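Periplasmic molybdate-binding protein (Azotobacter vinelandii, PDB 1ATG) binds molybdate and tungstate in a pocket between its two domains, consistent with a role as the solute-binding component of an ABC transporter. Local coordinates at residues A22-H27 with M210-G215; A194-S199 with A204-F209. One frame throughout, in Å; residues are numbered along the deposited sequence. Where two conformers were deposited one is given.

Interaction 1. Residues A22-H27 with M210-G215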
loop_
_atom_site.group_PDB
_atom_site.type_symbol
_atom_site.label_atom_id
_atom_site.label_comp_id
_atom_site.label_asym_id
_atom_site.label_seq_id
_atom_site.Cartn_x
_atom_site.Cartn_y
_atom_site.Cartn_z
ATOM N N ALA A 22 11.974 -9.754 -15.020
ATOM C CA ALA A 22 13.324 -10.285 -15.223
ATOM C C ALA A 22 13.289 -11.564 -16.033
ATOM O O ALA A 22 14.099 -11.720 -16.974
ATOM C CB ALA A 22 13.958 -10.518 -13.856
ATOM N N LYS A 23 12.382 -12.479 -15.765
ATOM C CA LYS A 23 12.261 -13.706 -16.540
ATOM C C LYS A 23 11.982 -13.362 -18.001
ATOM O O LYS A 23 12.570 -13.955 -18.921
ATOM C CB LYS A 23 11.149 -14.586 -15.986
ATOM C CG LYS A 23 10.736 -15.792 -16.800
ATOM C CD LYS A 23 9.584 -16.555 -16.168
ATOM C CE LYS A 23 9.144 -17.733 -17.019
ATOM N NZ LYS A 23 10.093 -18.876 -16.926
ATOM N N GLN A 24 11.058 -12.437 -18.249
ATOM C CA GLN A 24 10.692 -12.102 -19.613
ATOM C C GLN A 24 11.742 -11.341 -20.389
ATOM O O GLN A 24 11.901 -11.620 -21.594
ATOM C CB GLN A 24 9.408 -11.250 -19.571
ATOM C CG GLN A 24 8.192 -12.029 -19.118
ATOM C CD GLN A 24 6.960 -11.138 -19.083
ATOM O OE1 GLN A 24 6.924 -10.107 -19.751
ATOM N NE2 GLN A 24 5.960 -11.571 -18.336
ATOM N N THR A 25 12.419 -10.381 -19.798
ATOM C CA THR A 25 13.291 -9.455 -20.470
ATOM C C THR A 25 14.766 -9.542 -20.135
ATOM O O THR A 25 15.568 -8.917 -20.827
ATOM C CB THR A 25 12.897 -7.980 -20.167
ATOM O OG1 THR A 25 13.236 -7.669 -18.806
ATOM C CG2 THR A 25 11.412 -7.761 -20.395
ATOM N N GLY A 26 15.098 -10.214 -19.041
ATOM C CA GLY A 26 16.487 -10.303 -18.609
ATOM C C GLY A 26 16.904 -9.107 -17.767
ATOM O O GLY A 26 18.036 -9.068 -17.271
ATOM N N HIS A 27 16.026 -8.124 -17.599
ATOM C CA HIS A 27 16.331 -6.937 -16.821
ATOM C C HIS A 27 16.046 -7.172 -15.336
ATOM O O HIS A 27 14.970 -7.642 -14.963
ATOM C CB HIS A 27 15.511 -5.724 -17.263
ATOM C CG HIS A 27 15.871 -5.137 -18.587
ATOM N ND1 HIS A 27 17.058 -4.472 -18.810
ATOM C CD2 HIS A 27 15.189 -5.109 -19.760
ATOM C CE1 HIS A 27 17.099 -4.066 -20.066
ATOM N NE2 HIS A 27 15.979 -4.438 -20.667
ATOM N N MET A 210 7.243 0.762 -17.122
ATOM C CA MET A 210 5.954 1.403 -16.897
ATOM C C MET A 210 4.918 0.899 -17.900
ATOM O O MET A 210 3.752 0.702 -17.547
ATOM C CB MET A 210 6.081 2.920 -16.914
ATOM C CG MET A 210 6.862 3.469 -15.725
ATOM S SD MET A 210 5.974 3.442 -14.157
ATOM C CE MET A 210 5.208 5.066 -14.237
ATOM N N SER A 211 5.338 0.667 -19.146
ATOM C CA SER A 211 4.453 0.106 -20.159
ATOM C C SER A 211 4.099 -1.338 -19.813
ATOM O O SER A 211 2.942 -1.746 -19.856
ATOM C CB SER A 211 5.082 0.152 -21.555
ATOM O OG SER A 211 4.305 -0.596 -22.485
ATOM N N TRP A 212 5.090 -2.108 -19.393
ATOM C CA TRP A 212 4.908 -3.496 -19.006
ATOM C C TRP A 212 3.939 -3.633 -17.831
ATOM O O TRP A 212 3.108 -4.535 -17.768
ATOM C CB TRP A 212 6.261 -4.123 -18.644
ATOM C CG TRP A 212 6.140 -5.570 -18.269
ATOM C CD1 TRP A 212 6.112 -6.652 -19.102
ATOM C CD2 TRP A 212 6.044 -6.085 -16.937
ATOM N NE1 TRP A 212 5.971 -7.801 -18.369
ATOM C CE2 TRP A 212 5.938 -7.481 -17.030
ATOM C CE3 TRP A 212 6.022 -5.494 -15.661
ATOM C CZ2 TRP A 212 5.817 -8.301 -15.918
ATOM C CZ3 TRP A 212 5.916 -6.319 -14.558
ATOM C CH2 TRP A 212 5.810 -7.703 -14.682
ATOM N N MET A 213 4.009 -2.675 -16.889
ATOM C CA MET A 213 3.112 -2.659 -15.744
ATOM C C MET A 213 1.642 -2.567 -16.097
ATOM O O MET A 213 0.793 -2.918 -15.267
ATOM C CB MET A 213 3.461 -1.467 -14.846
ATOM C CG MET A 213 4.696 -1.715 -13.991
ATOM S SD MET A 213 4.462 -2.956 -12.706
ATOM C CE MET A 213 3.058 -2.273 -11.818
ATOM N N LYS A 214 1.333 -2.109 -17.313
ATOM C CA LYS A 214 -0.036 -2.017 -17.780
ATOM C C LYS A 214 -0.446 -3.243 -18.595
ATOM O O LYS A 214 -1.602 -3.355 -18.975
ATOM C CB LYS A 214 -0.193 -0.784 -18.700
ATOM C CG LYS A 214 0.213 0.525 -18.040
ATOM C CD LYS A 214 0.267 1.672 -19.043
ATOM C CE LYS A 214 0.677 2.976 -18.383
ATOM N NZ LYS A 214 2.121 3.022 -18.052
ATOM N N GLY A 215 0.487 -4.134 -18.891
ATOM C CA GLY A 215 0.257 -5.289 -19.746
ATOM C C GLY A 215 -0.425 -6.426 -19.030
ATOM O O GLY A 215 -0.618 -6.430 -17.804
#
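Trp212 reaches Gln24 through one indole N-H, and that bond is the one polar link between the segments, although the nearest CA atoms, those of Gln24 and Trp212, stand 10.4 Å apart. The bond runs from Trp212 NE1 to Gln24 OE1 at 2.9 Å. At 143° (N-H...O) it is bent, partly because OE1 lies tilted out of the indole plane; on the acceptor side, separately, NE1 sits above the carbonyl plane of the amide and not on a lone pair. With the amide and ring planes 68° apart, the carboxamide meets the nitrogen edge of the indole and does not stack on a face. Its other end stays near the same edge, Gln24 NE2 lying 4.1 Å from Trp212 CZ2, and NE2 is hydrogen-bonded to Gln20 OE1, a second grip that helps fix the rotation of the amide. Trp212 holds CG anti to its backbone N (chi1 -179°), a setting that swings the ring off its own helix toward Gln24. A phenylalanine here, having no N-H, would probably leave Gln24 OE1 without this donor and the carboxamide held from the Gln20 side alone. Only about 90 Å² is buried between the segments, in keeping with a surface contact away from the oxyanion pocket. The indole lies between helix 11-25, where it touches Leu17, Gln20 and Phe21, and helix 216-224, where it meets Ala218; the type I turn from Trp212 to Gly215, the N-cap residue, leads directly from helix 203-212 into that second helix.

Interaction 2. Residues A194-S199 with A204-F209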
loop_
_atom_site.group_PDB
_atom_site.type_symbol
_atom_site.label_atom_id
_atom_site.label_comp_id
_atom_site.label_asym_id
_atom_site.label_seq_id
_atom_site.Cartn_x
_atom_site.Cartn_y
_atom_site.Cartn_z
ATOM N N ALA A 194 1.770 5.804 -9.967
ATOM C CA ALA A 194 3.184 5.676 -10.175
ATOM C C ALA A 194 3.661 6.766 -11.143
ATOM O O ALA A 194 2.887 7.281 -11.939
ATOM C CB ALA A 194 3.541 4.314 -10.757
ATOM N N VAL A 195 4.930 7.117 -10.984
ATOM C CA VAL A 195 5.542 8.089 -11.886
ATOM C C VAL A 195 6.980 7.646 -12.157
ATOM O O VAL A 195 7.629 6.921 -11.413
ATOM C CB VAL A 195 5.633 9.529 -11.348
ATOM C CG1 VAL A 195 4.294 10.239 -11.328
ATOM C CG2 VAL A 195 6.279 9.573 -9.964
ATOM N N ILE A 196 7.492 8.152 -13.288
ATOM C CA ILE A 196 8.908 8.061 -13.598
ATOM C C ILE A 196 9.533 9.352 -13.030
ATOM O O ILE A 196 8.923 10.410 -13.123
ATOM C CB ILE A 196 9.206 7.963 -15.099
ATOM C CG1 ILE A 196 8.687 6.624 -15.643
ATOM C CG2 ILE A 196 10.697 8.108 -15.385
ATOM C CD1 ILE A 196 8.824 6.487 -17.149
ATOM N N THR A 197 10.678 9.198 -12.389
ATOM C CA THR A 197 11.378 10.371 -11.834
ATOM C C THR A 197 12.067 11.091 -12.996
ATOM O O THR A 197 12.855 10.450 -13.681
ATOM C CB THR A 197 12.337 9.924 -10.735
ATOM O OG1 THR A 197 11.608 9.296 -9.648
ATOM C CG2 THR A 197 13.097 11.109 -10.144
ATOM N N LYS A 198 11.780 12.368 -13.206
ATOM C CA LYS A 198 12.301 13.121 -14.344
ATOM C C LYS A 198 13.793 13.043 -14.572
ATOM O O LYS A 198 14.254 12.980 -15.723
ATOM C CB LYS A 198 11.879 14.593 -14.222
ATOM C CG LYS A 198 12.009 15.405 -15.506
ATOM C CD LYS A 198 11.197 16.690 -15.392
ATOM C CE LYS A 198 11.575 17.709 -16.449
ATOM N NZ LYS A 198 10.815 18.982 -16.267
ATOM N N SER A 199 14.594 13.015 -13.525
ATOM C CA SER A 199 16.037 12.968 -13.569
ATOM C C SER A 199 16.621 11.602 -13.876
ATOM O O SER A 199 17.846 11.440 -13.881
ATOM C CB SER A 199 16.574 13.449 -12.207
ATOM O OG SER A 199 16.267 12.515 -11.188
ATOM N N ALA A 204 14.550 5.153 -21.070
ATOM C CA ALA A 204 13.977 4.126 -21.937
ATOM C C ALA A 204 13.571 2.890 -21.146
ATOM O O ALA A 204 12.465 2.370 -21.341
ATOM C CB ALA A 204 14.955 3.773 -23.053
ATOM N N ASN A 205 14.440 2.409 -20.266
ATOM C CA ASN A 205 14.111 1.251 -19.435
ATOM C C ASN A 205 12.952 1.565 -18.484
ATOM O O ASN A 205 12.085 0.695 -18.301
ATOM C CB ASN A 205 15.332 0.794 -18.649
ATOM C CG ASN A 205 15.292 -0.636 -18.165
ATOM O OD1 ASN A 205 14.513 -1.468 -18.640
ATOM N ND2 ASN A 205 16.172 -0.951 -17.214
ATOM N N ALA A 206 12.915 2.768 -17.925
ATOM C CA ALA A 206 11.813 3.141 -17.033
ATOM C C ALA A 206 10.501 3.137 -17.796
ATOM O O ALA A 206 9.491 2.610 -17.316
ATOM C CB ALA A 206 12.083 4.501 -16.417
ATOM N N GLU A 207 10.484 3.707 -19.002
ATOM C CA GLU A 207 9.288 3.715 -19.830
ATOM C C GLU A 207 8.885 2.304 -20.233
ATOM O O GLU A 207 7.691 1.985 -20.250
ATOM C CB GLU A 207 9.493 4.630 -21.042
ATOM C CG GLU A 207 9.574 6.093 -20.635
ATOM C CD GLU A 207 9.808 7.030 -21.806
ATOM O OE1 GLU A 207 10.414 6.589 -22.804
ATOM O OE2 GLU A 207 9.388 8.203 -21.708
ATOM N N GLN A 208 9.836 1.428 -20.506
ATOM C CA GLN A 208 9.535 0.041 -20.843
ATOM C C GLN A 208 8.848 -0.641 -19.664
ATOM O O GLN A 208 7.837 -1.318 -19.834
ATOM C CB GLN A 208 10.789 -0.740 -21.239
ATOM C CG GLN A 208 10.490 -2.189 -21.594
ATOM C CD GLN A 208 11.695 -3.005 -21.984
ATOM O OE1 GLN A 208 11.630 -4.237 -22.060
ATOM N NE2 GLN A 208 12.817 -2.341 -22.246
ATOM N N PHE A 209 9.417 -0.480 -18.467
ATOM C CA PHE A 209 8.825 -1.099 -17.274
ATOM C C PHE A 209 7.449 -0.537 -16.997
ATOM O O PHE A 209 6.510 -1.289 -16.679
ATOM C CB PHE A 209 9.780 -0.925 -16.085
ATOM C CG PHE A 209 9.278 -1.591 -14.831
ATOM C CD1 PHE A 209 9.150 -2.967 -14.774
ATOM C CD2 PHE A 209 8.927 -0.844 -13.717
ATOM C CE1 PHE A 209 8.687 -3.590 -13.626
ATOM C CE2 PHE A 209 8.464 -1.471 -12.575
ATOM C CZ PHE A 209 8.340 -2.836 -12.518
#
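Ile196 keeps CG1 anti to its carbonyl carbon (chi1 -67°) and CD1 fully extended beyond it (chi2 175°), and together these torsions carry CD1 from strand 191-196 onto the backbone of the helix at Ala206 and Glu207. The same chi1 places CG2 beside the carbonyl carbon, and both branches meet one methyl: Ala206 CB is 3.9 Å from Ile196 CD1 and 4.0 Å from Ile196 CG2. The small alanine side chain lets the strand come close, with the CA atoms of Ile196 and Ala206 6.7 Å apart. CD1 also rests on the helix backbone, 3.8 Å from Ala206 C and 3.7 Å from Glu207 N. The tightest approach is to the aliphatic part of Glu207, whose CG lies 3.6 Å from Ile196 CD1. The two side chains cross at about a right angle, the isoleucine end meeting the methylene, while the extended glutamate chain takes its carboxylate on to a salt bridge between OE2 and Lys203 NZ. Between side chains the contact is apolar, carbon against carbon, with the carboxylate engaged outside it; it buries about 118 Å², and Ile196 and Ala206 are both buried. It is the packing of a helix on the face of a sheet in an alpha/beta domain of a type II periplasmic binding protein, joining a strand to the helix that follows it after a short connection. Strand 191-196 runs antiparallel to both 51-53 and 75-86. Ala206 also packs on Val51 and on Leu2 of strand 2-7, showing that helix 203-212 lies across several strands of the sheet, not over 191-196 alone.

In the fold
From the N terminus, the chain passes strand 2-7 and helix 11-25, whose end supplies the first half of interaction 1. Its partner comes 183 residues later, so this contact closes a loop taking in most of the chain. Interaction 2 falls within that loop and is local: strand 191-196 turns back through a short connection onto helix 203-212. That helix serves both contacts, meeting the strand around its middle and, through Trp212, helix 11-25 at its end. The two contacts touch through Met210 of segment 210-215, whose CG is 3.6 Å from Ile196 CG1, and the centres are 12 Å apart. Together they tie helix 11-25, helix 203-212 and the mixed sheet on one side of the chain's centre.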